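Local coordinates for protein PlyCB (Streptococcus phage C1, PDB 4F87) that forms the eight-subunit ring of the phage endolysin PlyC and binds the streptococcal cell wall, helping the enzyme degrade host peptidoglycan and lyse the cell, at residues Lys41-Glu44 with Thr45-Phe49. Sequence-based numbering, arbitrary orientation.
Sequences KDIE and TVQGF
D42, I43 and E44 offer their carbonyls to T45, V46, Q47 and G48 in the first turns of a short helix. D42 stands at the N-cap position, but its carboxylate makes no capping bond. Its carbonyl O instead receives two weak bonds, from T45 N at 3.0 Å and from V46 N at 3.4 Å. The next two bonds are those of a regular alpha helix. Q47 N bonds I43 O and G48 N bonds E44 O, both at 2.9 Å. The tight side holds T45 and V46, both buried. T45 CB lies 3.4 Å from D42 O. The loose side holds I43 and Q47, both exposed. I43 throws CG1 anti to its N (chi1 -159°), and its CD1 meets V46 CB at 4.0 Å, the two side chains crossing at a slant. Q47 lays CG against I43 O, at 3.5 Å. Three side chains hydrogen-bond a second subunit: the T45 hydroxyl, set beside its own backbone N (chi1 -53°), pairs with D62 OD2; E44, extended beyond CG, pairs through OE1 with T21 OG1 and through OE2 with D22 N; and D42 OD2 pairs with S59 OG. The helix start is therefore part of a subunit interface in the octameric ring. Helix 43-50 follows strand 36-40 and rests on the sheet: T45 and V46 touch I40 of that strand, V46 also packs on Y29 of strand 29-33, a residue that interacts with the host cell wall, and F49 packs on I33 of the same strand and on I66 of the second subunit.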
loop_
_atom_site.group_PDB
_atom_site.type_symbol
_atom_site.label_atom_id
_atom_site.label_comp_id
_atom_site.label_asym_id
_atom_site.label_seq_id
_atom_site.Cartn_x
_atom_site.Cartn_y
_atom_site.Cartn_z
ATOM N N LYS B 41 -17.070 -17.194 23.027
ATOM C CA LYS B 41 -17.415 -18.008 24.191
ATOM C C LYS B 41 -16.276 -18.334 25.131
ATOM O O LYS B 41 -16.502 -18.514 26.328
ATOM C CB LYS B 41 -18.100 -19.308 23.740
ATOM C CG LYS B 41 -19.472 -19.010 23.132
ATOM C CD LYS B 41 -20.218 -20.243 22.680
ATOM C CE LYS B 41 -21.441 -19.878 21.850
ATOM N NZ LYS B 41 -22.428 -19.020 22.571
ATOM N N ASP B 42 -15.056 -18.424 24.621
ATOM C CA ASP B 42 -13.934 -18.858 25.437
ATOM C C ASP B 42 -12.772 -17.875 25.447
ATOM O O ASP B 42 -12.395 -17.325 24.420
ATOM C CB ASP B 42 -13.419 -20.199 24.922
ATOM C CG ASP B 42 -14.421 -21.327 25.099
ATOM O OD1 ASP B 42 -14.685 -21.717 26.267
ATOM O OD2 ASP B 42 -14.962 -21.804 24.083
ATOM N N ILE B 43 -12.120 -17.747 26.609
ATOM C CA ILE B 43 -10.982 -16.862 26.736
ATOM C C ILE B 43 -9.809 -17.288 25.843
ATOM O O ILE B 43 -9.068 -16.413 25.374
ATOM C CB ILE B 43 -10.564 -16.677 28.220
ATOM C CG1 ILE B 43 -9.730 -15.389 28.428
ATOM C CG2 ILE B 43 -9.856 -17.903 28.786
ATOM C CD1 ILE B 43 -10.524 -14.053 28.233
ATOM N N GLU B 44 -9.684 -18.586 25.537
ATOM C CA GLU B 44 -8.620 -19.012 24.636
ATOM C C GLU B 44 -8.729 -18.277 23.292
ATOM O O GLU B 44 -7.715 -17.851 22.740
ATOM C CB GLU B 44 -8.717 -20.517 24.426
ATOM C CG GLU B 44 -7.726 -20.999 23.378
ATOM C CD GLU B 44 -7.770 -22.477 23.083
ATOM O OE1 GLU B 44 -8.871 -23.062 23.074
ATOM O OE2 GLU B 44 -6.695 -23.028 22.762
ATOM N N THR B 45 -9.960 -18.133 22.771
ATOM C CA THR B 45 -10.199 -17.469 21.495
ATOM C C THR B 45 -9.883 -15.995 21.593
ATOM O O THR B 45 -9.367 -15.421 20.634
ATOM C CB THR B 45 -11.655 -17.707 21.098
ATOM O OG1 THR B 45 -11.940 -19.125 21.139
ATOM C CG2 THR B 45 -11.972 -17.144 19.711
ATOM N N VAL B 46 -10.232 -15.358 22.733
ATOM C CA VAL B 46 -9.887 -13.956 22.906
ATOM C C VAL B 46 -8.357 -13.801 22.811
ATOM O O VAL B 46 -7.857 -12.931 22.089
ATOM C CB VAL B 46 -10.398 -13.455 24.272
ATOM C CG1 VAL B 46 -9.893 -12.031 24.564
ATOM C CG2 VAL B 46 -11.930 -13.510 24.318
ATOM N N GLN B 47 -7.622 -14.633 23.535
ATOM C CA GLN B 47 -6.157 -14.523 23.513
ATOM C C GLN B 47 -5.592 -14.807 22.122
ATOM O O GLN B 47 -4.658 -14.118 21.692
ATOM C CB GLN B 47 -5.534 -15.421 24.575
ATOM C CG GLN B 47 -5.938 -15.000 25.985
ATOM C CD GLN B 47 -5.515 -16.026 27.021
ATOM O OE1 GLN B 47 -5.734 -17.248 26.905
ATOM N NE2 GLN B 47 -4.970 -15.531 28.105
ATOM N N GLY B 48 -6.188 -15.757 21.401
ATOM C CA GLY B 48 -5.763 -16.046 20.041
ATOM C C GLY B 48 -5.938 -14.855 19.114
ATOM O O GLY B 48 -4.985 -14.424 18.445
ATOM N N PHE B 49 -7.154 -14.252 19.125
ATOM C CA PHE B 49 -7.361 -13.088 18.261
ATOM C C PHE B 49 -6.587 -11.864 18.706
ATOM O O PHE B 49 -6.232 -11.056 17.845
ATOM C CB PHE B 49 -8.854 -12.782 18.096
ATOM C CG PHE B 49 -9.420 -13.661 17.000
ATOM C CD1 PHE B 49 -9.309 -13.291 15.663
ATOM C CD2 PHE B 49 -9.949 -14.911 17.293
ATOM C CE1 PHE B 49 -9.746 -14.134 14.634
ATOM C CE2 PHE B 49 -10.395 -15.752 16.270
ATOM C CZ PHE B 49 -10.274 -15.372 14.941
#